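Local coordinates for protein twin-arginine translocation pathway signal (Rhodoferax ferrireducens, PDB 5IM2) that probably captures small organic anions outside the cytoplasm for a TRAP-type transporter, and holds copurified benzoate between its two lobes, at residues E127-P132 with R143-Y148; A164-G169 with A261-A266. All coordinates share one frame; numbering follows the deposited sequence.

Both contacts are buried, contact 2 nearer the centre of the chain, and their centres lie about 9 Å apart. Contact 1 packs a 3-10 turn against helix 138-152 through aromatic and apolar side chains, with no hydrogen bond across it. Contact 2 pairs strands 161-167 and 262-267 of the five-stranded sheet, so backbone hydrogen bonds carry it, and one end opens into the benzoate pocket. Helix 138-152 leads in the chain to strand 161-167, and the two layers meet: C145 touches L165, W146 packs on A164, and F129 lies against T262. A probable hydrogen bond from T262 N to E130 OE2 joins the polar side of the 3-10 turn to the strand.

Contact 1: residues E127-P132 with R143-Y148; sequences EVFELP and RACWEY
The ring of F129 turns its edge to the face of Y148, an edge-to-face (T-shaped) aromatic pair that fastens the end of the 3-10 segment, residues 127-130, to helix 138-152 beneath the five-stranded sheet of this periplasmic-binding-protein fold. The centroids lie 5.2 Å apart and the planes stand at 85°, almost upright on one another. F129 CE2 makes the touch, 3.7 Å from Y148 CG, and so comes down over the rim of the tyrosine ring rather than its middle.

One turn back on the same helix, C145 covers a face of F129. C145 CB sits nearly on the ring normal, 4.2 Å from the centroid, a CH-pi contact. C145 SG approaches more obliquely, with its closest approach to the ring at F129 CD2, 3.9 Å away; this is a sulfur-aromatic contact. A small cysteine lets the ring come right up to the backbone, where F129 CZ is 3.6 Å from C145 CA, and the methyl of A144 adds a further apolar touch at F129 CE1.

The V128 and Y148 side chains run toward each other from their two segments, and V128 CG1 comes over the same face that F129 CE2 touches. CG1 lies between the backbone N and the carbonyl carbon (chi1 69°), which turns that methyl over the ring beside the phenol end, while F129 takes the CB end. A branched valine and a flat phenylalanine thus share the tyrosine, with L353 of helix 350-367 also touching it. On the helix, Y148 CG is anti to its own N (chi1 176°), which sends the ring out toward the turn. The hydroxyl is hydrogen-bonded to R125 O, a little before E127 in the chain, and V128 CG1 packs 3.6 Å from Y148 OH.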
# COMPACT_ATOMS: atom_id res chain seq x y z
N GLU A 127 -10.41 -2.81 -1.14
CA GLU A 127 -10.24 -2.29 0.21
C GLU A 127 -10.36 -3.35 1.30
O GLU A 127 -10.03 -3.06 2.45
CB GLU A 127 -11.30 -1.22 0.52
CG GLU A 127 -11.25 0.07 -0.22
CD GLU A 127 -12.44 0.97 0.19
OE1 GLU A 127 -13.51 0.45 0.65
OE2 GLU A 127 -12.31 2.20 0.04
N VAL A 128 -10.84 -4.55 0.98
CA VAL A 128 -10.97 -5.60 1.98
C VAL A 128 -9.62 -5.86 2.65
O VAL A 128 -9.54 -6.25 3.82
CB VAL A 128 -11.56 -6.87 1.31
CG1 VAL A 128 -10.58 -7.50 0.34
CG2 VAL A 128 -12.05 -7.84 2.37
N PHE A 129 -8.53 -5.65 1.92
CA PHE A 129 -7.19 -5.96 2.45
C PHE A 129 -6.66 -4.89 3.38
O PHE A 129 -5.66 -5.13 4.08
CB PHE A 129 -6.22 -6.17 1.28
CG PHE A 129 -6.51 -7.44 0.56
CD1 PHE A 129 -6.12 -8.66 1.10
CD2 PHE A 129 -7.28 -7.45 -0.61
CE1 PHE A 129 -6.45 -9.83 0.47
CE2 PHE A 129 -7.61 -8.62 -1.24
CZ PHE A 129 -7.21 -9.81 -0.70
N GLU A 130 -7.36 -3.76 3.45
CA GLU A 130 -7.03 -2.62 4.30
C GLU A 130 -7.84 -2.63 5.59
O GLU A 130 -7.64 -1.75 6.44
CB GLU A 130 -7.28 -1.31 3.54
CG GLU A 130 -6.37 -1.21 2.32
CD GLU A 130 -6.53 0.06 1.51
OE1 GLU A 130 -7.47 0.83 1.75
OE2 GLU A 130 -5.70 0.27 0.61
N LEU A 131 -8.69 -3.63 5.81
CA LEU A 131 -9.49 -3.72 7.01
C LEU A 131 -8.63 -4.15 8.19
O LEU A 131 -7.53 -4.68 8.02
CB LEU A 131 -10.65 -4.70 6.82
CG LEU A 131 -11.64 -4.34 5.70
CD1 LEU A 131 -12.58 -5.47 5.50
CD2 LEU A 131 -12.41 -3.09 6.06
N PRO A 132 -9.09 -3.94 9.41
CA PRO A 132 -8.21 -4.19 10.55
C PRO A 132 -7.82 -5.66 10.65
O PRO A 132 -8.65 -6.56 10.48
CB PRO A 132 -9.05 -3.73 11.75
CG PRO A 132 -9.89 -2.68 11.18
CD PRO A 132 -10.28 -3.17 9.81
N ARG A 143 -0.08 -11.92 -2.71
CA ARG A 143 -0.53 -12.99 -3.60
C ARG A 143 -2.04 -13.14 -3.51
O ARG A 143 -2.72 -13.31 -4.53
CB ARG A 143 0.15 -14.30 -3.23
CG ARG A 143 1.61 -14.32 -3.54
CD ARG A 143 2.31 -15.54 -2.89
NE ARG A 143 1.82 -16.81 -3.40
CZ ARG A 143 2.37 -17.50 -4.38
NH1 ARG A 143 3.46 -17.06 -4.99
NH2 ARG A 143 1.82 -18.65 -4.77
N ALA A 144 -2.57 -13.10 -2.30
CA ALA A 144 -4.01 -13.17 -2.08
C ALA A 144 -4.75 -12.03 -2.78
O ALA A 144 -5.83 -12.24 -3.34
CB ALA A 144 -4.31 -13.15 -0.58
N CYS A 145 -4.18 -10.83 -2.74
CA CYS A 145 -4.79 -9.68 -3.40
C CYS A 145 -4.89 -9.91 -4.90
O CYS A 145 -5.93 -9.65 -5.52
CB CYS A 145 -3.98 -8.42 -3.09
SG CYS A 145 -4.78 -6.88 -3.59
N TRP A 146 -3.81 -10.40 -5.51
CA TRP A 146 -3.84 -10.69 -6.95
C TRP A 146 -4.99 -11.65 -7.29
O TRP A 146 -5.83 -11.36 -8.17
CB TRP A 146 -2.51 -11.28 -7.43
CG TRP A 146 -2.65 -11.69 -8.86
CD1 TRP A 146 -2.98 -12.94 -9.36
CD2 TRP A 146 -2.54 -10.83 -10.00
NE1 TRP A 146 -3.05 -12.90 -10.72
CE2 TRP A 146 -2.80 -11.62 -11.15
CE3 TRP A 146 -2.23 -9.48 -10.18
CZ2 TRP A 146 -2.78 -11.10 -12.42
CZ3 TRP A 146 -2.20 -8.97 -11.46
CH2 TRP A 146 -2.46 -9.77 -12.56
N GLU A 147 -5.04 -12.78 -6.60
CA GLU A 147 -6.03 -13.81 -6.90
C GLU A 147 -7.45 -13.32 -6.62
O GLU A 147 -8.36 -13.56 -7.42
CB GLU A 147 -5.75 -15.08 -6.11
CG GLU A 147 -6.75 -16.17 -6.42
CD GLU A 147 -6.41 -17.55 -5.86
OE1 GLU A 147 -5.31 -17.76 -5.31
OE2 GLU A 147 -7.26 -18.44 -5.99
N TYR A 148 -7.63 -12.58 -5.53
CA TYR A 148 -8.93 -11.96 -5.23
C TYR A 148 -9.43 -11.08 -6.37
O TYR A 148 -10.58 -11.17 -6.81
CB TYR A 148 -8.80 -11.16 -3.94
CG TYR A 148 -10.00 -10.35 -3.48
CD1 TYR A 148 -10.16 -9.05 -3.91
CD2 TYR A 148 -10.91 -10.85 -2.57
CE1 TYR A 148 -11.23 -8.24 -3.48
CE2 TYR A 148 -11.99 -10.06 -2.12
CZ TYR A 148 -12.12 -8.74 -2.58
OH TYR A 148 -13.13 -7.91 -2.15

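Contact 2: residues A164-G169 with A261-A266; sequences ALQVHG and ATFVLA. With BEZ (benzoic acid), chain B.
The imidazole of H168 has the backbone N of A261 over one face, 3.4 Å above its plane, and F263 CZ at its edge. F263 in turn receives its neighbours at the rim: Q166 O and H168 CD2 lie at its edge in plane, and benzoate C3 is 3.7 Å from F263 CE2. The two rings therefore meet rim to rim, with planes at 61° and H168 CD2 3.6 Å from F263 CE1. H168 CG lies between the backbone N and the carbonyl carbon (chi1 63°), turning the ring over A261, NE2 nearest. H168 ND1 donates to G169 O of the next residue at 2.7 Å, in the ring plane and on a carbonyl lone pair, a bond that fixes the ring's rotation. Cutting this side chain back to an alanine is likely to leave G169 O without its donor and a gap beside F263 and the benzoate.

Behind the rings the strands are joined by paired backbone bonds at the hydrogen-bonded pairs A164–L265 and Q166–F263; F263 N to Q166 O is the shortest, at 2.7 Å. On one face of the sheet, Q166 bends its amide beside F263, its OE1 hydrogen-bonded to W113 and its NE2 to Q299, so the buried polar end has partners. On the other, L165 CD2 packs on V264 CG2 at 3.8 Å, apolar residues suited to the side covered by helix 138-152. This is an antiparallel pair at the border of the five-stranded sheet, its end forming part of the ligand pocket between the two lobes of a DctP-family solute-binding protein.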
# COMPACT_ATOMS: atom_id res chain seq x y z
N ALA A 164 0.30 -5.97 -11.59
CA ALA A 164 0.55 -6.50 -10.26
C ALA A 164 -0.29 -5.75 -9.24
O ALA A 164 -0.72 -4.61 -9.48
CB ALA A 164 2.04 -6.44 -9.88
N LEU A 165 -0.53 -6.43 -8.11
CA LEU A 165 -1.29 -5.94 -6.95
C LEU A 165 -0.56 -6.39 -5.70
O LEU A 165 -0.11 -7.53 -5.63
CB LEU A 165 -2.71 -6.52 -6.93
CG LEU A 165 -3.62 -5.99 -8.02
CD1 LEU A 165 -4.71 -7.02 -8.28
CD2 LEU A 165 -4.21 -4.62 -7.62
N GLN A 166 -0.42 -5.51 -4.70
CA GLN A 166 0.37 -5.87 -3.52
C GLN A 166 0.04 -4.96 -2.34
O GLN A 166 -0.72 -3.99 -2.47
CB GLN A 166 1.87 -5.84 -3.85
CG GLN A 166 2.34 -4.60 -4.61
CD GLN A 166 3.36 -3.74 -3.88
OE1 GLN A 166 4.02 -2.94 -4.49
NE2 GLN A 166 3.44 -3.87 -2.59
N VAL A 167 0.54 -5.36 -1.18
CA VAL A 167 0.38 -4.63 0.07
C VAL A 167 1.77 -4.36 0.64
O VAL A 167 2.77 -4.94 0.19
CB VAL A 167 -0.49 -5.38 1.09
CG1 VAL A 167 -1.86 -5.65 0.48
CG2 VAL A 167 0.22 -6.66 1.57
N HIS A 168 1.84 -3.48 1.64
CA HIS A 168 3.09 -3.24 2.36
C HIS A 168 3.13 -3.99 3.71
O HIS A 168 2.24 -4.78 4.04
CB HIS A 168 3.37 -1.73 2.49
CG HIS A 168 2.37 -0.91 3.28
ND1 HIS A 168 2.00 -1.20 4.58
CD2 HIS A 168 1.72 0.24 2.95
CE1 HIS A 168 1.14 -0.29 5.00
NE2 HIS A 168 0.97 0.62 4.05
N GLY A 169 4.23 -3.80 4.46
CA GLY A 169 4.38 -4.43 5.75
C GLY A 169 3.42 -3.84 6.78
O GLY A 169 2.65 -2.92 6.51
N ALA A 261 -1.90 -1.16 3.38
CA ALA A 261 -2.50 -0.50 2.23
C ALA A 261 -2.20 -1.29 0.97
O ALA A 261 -1.19 -1.99 0.89
CB ALA A 261 -2.00 0.95 2.09
N THR A 262 -3.09 -1.19 -0.01
CA THR A 262 -2.94 -1.86 -1.28
C THR A 262 -2.34 -0.94 -2.32
O THR A 262 -2.54 0.28 -2.30
CB THR A 262 -4.27 -2.40 -1.80
OG1 THR A 262 -5.20 -1.33 -1.98
CG2 THR A 262 -4.82 -3.39 -0.85
N PHE A 263 -1.61 -1.55 -3.24
CA PHE A 263 -0.98 -0.86 -4.34
C PHE A 263 -1.30 -1.59 -5.63
O PHE A 263 -1.43 -2.82 -5.63
CB PHE A 263 0.57 -0.83 -4.18
CG PHE A 263 1.03 -0.16 -2.93
CD1 PHE A 263 1.00 -0.82 -1.73
CD2 PHE A 263 1.47 1.17 -2.96
CE1 PHE A 263 1.40 -0.19 -0.58
CE2 PHE A 263 1.89 1.80 -1.82
CZ PHE A 263 1.85 1.10 -0.62
N VAL A 264 -1.40 -0.83 -6.71
CA VAL A 264 -1.59 -1.38 -8.05
C VAL A 264 -0.48 -0.88 -8.97
O VAL A 264 -0.11 0.30 -8.95
CB VAL A 264 -2.98 -1.03 -8.61
CG1 VAL A 264 -3.13 0.46 -8.78
CG2 VAL A 264 -3.20 -1.78 -9.92
N LEU A 265 0.06 -1.82 -9.78
CA LEU A 265 0.97 -1.52 -10.87
C LEU A 265 0.12 -1.70 -12.12
O LEU A 265 -0.24 -2.83 -12.46
CB LEU A 265 2.18 -2.46 -10.88
CG LEU A 265 3.23 -2.27 -11.96
CD1 LEU A 265 3.94 -0.94 -11.76
CD2 LEU A 265 4.19 -3.44 -11.91
N ALA A 266 -0.25 -0.59 -12.74
CA ALA A 266 -1.21 -0.59 -13.84
C ALA A 266 -0.62 -0.01 -15.13
O ALA A 266 0.11 1.00 -15.11
CB ALA A 266 -2.45 0.22 -13.42
C BEZ B . 1.40 5.48 2.31
O1 BEZ B . 1.04 5.23 3.49
O2 BEZ B . 0.81 6.38 1.66
C1 BEZ B . 2.55 4.73 1.70
C2 BEZ B . 2.93 5.00 0.39
C3 BEZ B . 4.02 4.32 -0.15
C4 BEZ B . 4.68 3.37 0.62
C5 BEZ B . 4.28 3.09 1.91
C6 BEZ B . 3.20 3.78 2.46